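Side-chain contact in UDP-glucose 4-epimerase (Brucella ovis, PDB 4WOK), which probably interconverts UDP-glucose and UDP-galactose by inverting the sugar's C4 centre, using the NAD bound in its Rossmann-type domain: residues A[157-162]-A[173-178]. The protein carries 2 engineered substitutions. Residues are numbered along the deposited sequence; the frame is centred on the assembly and turned at random.
With NAD (nicotinamide-adenine-dinucleotide), chain B.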
loop_
_atom_site.group_PDB
_atom_site.type_symbol
_atom_site.label_atom_id
_atom_site.label_comp_id
_atom_site.label_asym_id
_atom_site.label_seq_id
_atom_site.Cartn_x
_atom_site.Cartn_y
_atom_site.Cartn_z
ATOM N N ILE A 157 12.381 6.870 7.056
ATOM C CA ILE A 157 12.641 7.149 8.473
ATOM C C ILE A 157 11.956 6.099 9.340
ATOM O O ILE A 157 12.558 5.579 10.275
ATOM C CB ILE A 157 12.157 8.559 8.876
ATOM C CG1 ILE A 157 13.005 9.633 8.189
ATOM C CG2 ILE A 157 12.168 8.722 10.407
ATOM C CD1 ILE A 157 12.392 11.030 8.275
ATOM N N ALA A 158 10.712 5.759 9.014
ATOM C CA ALA A 158 10.026 4.702 9.756
ATOM C C ALA A 158 10.753 3.357 9.644
ATOM O O ALA A 158 10.828 2.611 10.615
ATOM C CB ALA A 158 8.592 4.557 9.282
ATOM N N GLU A 159 11.291 3.042 8.469
ATOM C CA GLU A 159 12.046 1.793 8.335
ATOM C C GLU A 159 13.253 1.779 9.287
ATOM O O GLU A 159 13.494 0.796 9.984
ATOM C CB GLU A 159 12.512 1.577 6.890
ATOM C CG GLU A 159 11.374 1.332 5.897
ATOM C CD GLU A 159 11.860 0.787 4.562
ATOM O OE1 GLU A 159 13.089 0.759 4.341
ATOM O OE2 GLU A 159 11.015 0.384 3.733
ATOM N N HIS A 160 14.005 2.874 9.317
ATOM C CA HIS A 160 15.175 2.945 10.193
ATOM C C HIS A 160 14.776 2.983 11.663
ATOM O O HIS A 160 15.499 2.468 12.510
ATOM C CB HIS A 160 16.031 4.162 9.851
ATOM C CG HIS A 160 16.763 4.020 8.556
ATOM N ND1 HIS A 160 16.970 5.073 7.695
ATOM C CD2 HIS A 160 17.331 2.939 7.975
ATOM C CE1 HIS A 160 17.638 4.648 6.637
ATOM N NE2 HIS A 160 17.865 3.357 6.781
ATOM N N MET A 161 13.634 3.595 11.961
ATOM C CA MET A 161 13.129 3.605 13.331
ATOM C C MET A 161 12.820 2.181 13.779
ATOM O O MET A 161 13.154 1.779 14.900
ATOM C CB MET A 161 11.879 4.475 13.441
ATOM C CG MET A 161 11.487 4.825 14.881
ATOM S SD MET A 161 9.834 5.553 14.955
ATOM C CE MET A 161 10.115 7.143 14.146
ATOM N N LEU A 162 12.173 1.420 12.899
ATOM C CA LEU A 162 11.967 -0.015 13.153
ATOM C C LEU A 162 13.270 -0.734 13.504
ATOM O O LEU A 162 13.327 -1.490 14.480
ATOM C CB LEU A 162 11.326 -0.692 11.933
ATOM C CG LEU A 162 9.838 -0.429 11.736
ATOM C CD1 LEU A 162 9.434 -0.826 10.332
ATOM C CD2 LEU A 162 9.017 -1.207 12.750
ATOM N N TYR A 173 10.073 -7.333 13.186
ATOM C CA TYR A 173 9.296 -6.672 12.145
ATOM C C TYR A 173 9.559 -7.169 10.751
ATOM O O TYR A 173 10.577 -7.789 10.475
ATOM C CB TYR A 173 9.557 -5.159 12.167
ATOM C CG TYR A 173 10.949 -4.788 11.718
ATOM C CD1 TYR A 173 12.005 -4.773 12.619
ATOM C CD2 TYR A 173 11.210 -4.445 10.394
ATOM C CE1 TYR A 173 13.282 -4.428 12.221
ATOM C CE2 TYR A 173 12.482 -4.108 9.982
ATOM C CZ TYR A 173 13.516 -4.098 10.903
ATOM O OH TYR A 173 14.789 -3.757 10.504
ATOM N N VAL A 174 8.618 -6.843 9.873
ATOM C CA VAL A 174 8.755 -7.037 8.443
ATOM C C VAL A 174 8.290 -5.746 7.814
ATOM O O VAL A 174 7.173 -5.298 8.086
ATOM C CB VAL A 174 7.909 -8.203 7.911
ATOM C CG1 VAL A 174 7.979 -8.279 6.378
ATOM C CG2 VAL A 174 8.350 -9.525 8.536
ATOM N N ALA A 175 9.145 -5.140 7.002
ATOM C CA ALA A 175 8.764 -3.955 6.253
ATOM C C ALA A 175 8.461 -4.400 4.835
ATOM O O ALA A 175 9.244 -5.132 4.235
ATOM C CB ALA A 175 9.870 -2.899 6.281
ATOM N N LEU A 176 7.316 -3.977 4.309
ATOM C CA LEU A 176 6.897 -4.401 2.979
ATOM C C LEU A 176 6.833 -3.201 2.043
ATOM O O LEU A 176 6.073 -2.259 2.277
ATOM C CB LEU A 176 5.544 -5.111 3.043
ATOM C CG LEU A 176 5.500 -6.394 3.883
ATOM C CD1 LEU A 176 4.067 -6.902 4.011
ATOM C CD2 LEU A 176 6.406 -7.491 3.305
ATOM N N ARG A 177 7.641 -3.251 0.986
ATOM C CA ARG A 177 7.772 -2.147 0.046
ATOM C C ARG A 177 7.068 -2.475 -1.271
ATOM O O ARG A 177 7.270 -3.547 -1.842
ATOM C CB ARG A 177 9.255 -1.835 -0.223
ATOM C CG ARG A 177 10.100 -1.571 1.020
ATOM C CD ARG A 177 11.577 -1.406 0.650
ATOM N NE ARG A 177 12.434 -1.188 1.814
ATOM C CZ ARG A 177 13.701 -1.599 1.889
ATOM N NH1 ARG A 177 14.254 -2.247 0.870
ATOM N NH2 ARG A 177 14.420 -1.360 2.976
ATOM N N TYR A 178 6.241 -1.554 -1.753
ATOM C CA TYR A 178 5.594 -1.741 -3.049
ATOM C C TYR A 178 5.256 -0.387 -3.636
ATOM O O TYR A 178 5.317 0.632 -2.936
ATOM C CB TYR A 178 4.341 -2.615 -2.920
ATOM C CG TYR A 178 3.397 -2.187 -1.806
ATOM C CD1 TYR A 178 3.618 -2.579 -0.482
ATOM C CD2 TYR A 178 2.280 -1.414 -2.085
ATOM C CE1 TYR A 178 2.762 -2.189 0.527
ATOM C CE2 TYR A 178 1.409 -1.031 -1.089
ATOM C CZ TYR A 178 1.657 -1.415 0.218
ATOM O OH TYR A 178 0.792 -1.022 1.216
HETATM P PA NAD B . -5.953 4.624 2.906
HETATM O O1A NAD B . -5.862 6.100 3.245
HETATM O O2A NAD B . -7.149 3.979 2.270
HETATM O O5B NAD B . -5.837 3.831 4.443
HETATM C C5B NAD B . -5.174 4.643 5.387
HETATM C C4B NAD B . -5.895 4.340 6.727
HETATM O O4B NAD B . -5.144 4.871 7.827
HETATM C C3B NAD B . -7.214 5.112 6.613
HETATM O O3B NAD B . -8.245 4.245 7.016
HETATM C C2B NAD B . -7.008 6.278 7.611
HETATM O O2B NAD B . -8.198 6.647 8.187
HETATM C C1B NAD B . -6.058 5.603 8.667
HETATM N N9A NAD B . -5.198 6.586 9.353
HETATM C C8A NAD B . -4.383 7.596 8.795
HETATM N N7A NAD B . -3.710 8.284 9.723
HETATM C C5A NAD B . -4.108 7.700 10.933
HETATM C C6A NAD B . -3.761 7.984 12.272
HETATM N N6A NAD B . -2.886 9.005 12.563
HETATM N N1A NAD B . -4.294 7.245 13.274
HETATM C C2A NAD B . -5.169 6.245 12.934
HETATM N N3A NAD B . -5.602 5.868 11.696
HETATM C C4A NAD B . -5.026 6.634 10.718
HETATM O O3 NAD B . -4.518 4.446 2.203
HETATM P PN NAD B . -4.148 2.971 1.655
HETATM O O1N NAD B . -4.938 1.786 2.134
HETATM O O2N NAD B . -3.723 3.220 0.250
HETATM O O5D NAD B . -2.530 2.639 2.160
HETATM C C5D NAD B . -2.405 2.565 3.494
HETATM C C4D NAD B . -0.956 2.147 3.743
HETATM O O4D NAD B . -0.393 1.587 2.487
HETATM C C3D NAD B . -0.110 3.398 4.054
HETATM O O3D NAD B . 0.892 2.968 4.920
HETATM C C2D NAD B . 0.466 3.723 2.672
HETATM O O2D NAD B . 1.668 4.384 2.692
HETATM C C1D NAD B . 0.792 2.273 2.244
HETATM N N1N NAD B . 1.073 2.267 0.721
HETATM C C2N NAD B . -0.016 2.423 -0.133
HETATM C C3N NAD B . 0.223 2.420 -1.532
HETATM C C7N NAD B . -0.945 2.590 -2.466
HETATM O O7N NAD B . -0.775 2.557 -3.689
HETATM N N7N NAD B . -2.202 2.780 -1.925
HETATM C C4N NAD B . 1.529 2.274 -2.004
HETATM C C5N NAD B . 2.597 2.124 -1.119
HETATM C C6N NAD B . 2.359 2.125 0.262
HETATM O O HOH W 1 14.368 -1.716 8.502
#
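Glu-159 OE2 is gripped by two groups, NE of Arg-177, 2.9 Å from OE2 in a nearly straight bond (165°), and the hydroxyl of Ser-126, while the other carboxylate oxygen, OE1, also has two, NH2 of Arg-177 at 2.9 Å and the side-chain amide of Gln-145. Arginine and glutamate thus form a bidentate, side-on salt bridge, one oxygen to each nitrogen and both on their syn sides. The match is not perfectly flat: the two planes lie 21° apart, and whereas OE2 lies close to the guanidinium plane, NH2 reaches OE1 from out of the carboxylate plane in a more bent bond. With CG anti to its carbonyl carbon (chi1 -67°) and the chain extended beyond, Glu-159 reaches from the helix to the strand, and its OE2 also lies 4.3 Å from Ala-175 CB. The hydroxyl of Tyr-131 is hydrogen-bonded to Arg-177 NH1, so both members of this buried pair have further partners, and their charges probably offset each other.

One helical turn on, the contact becomes apolar. Leu-162 sets CB almost exactly over the centre of the Tyr-173 ring, 3.9 Å from the centroid, a CH-pi contact against the face, while its CD2 reaches Tyr-173 CB at 4.0 Å. A water joins the hydroxyl end of the ring to the helix backbone, donating to Glu-159 O and lying 2.9 Å from Tyr-173 OH.

This is helix-on-sheet packing in a Rossmann-type domain. Helix 150-169 runs back nearly antiparallel to strand 172-177, which it precedes, with segment axes 9.8 Å apart. Beyond the salt bridge the chain reaches Tyr-178 beside the nicotinamide; strands 121-125 and 257-260 flank strand 172-177 in the parallel sheet, and helix 96-116 packs against Ile-157 and Met-161.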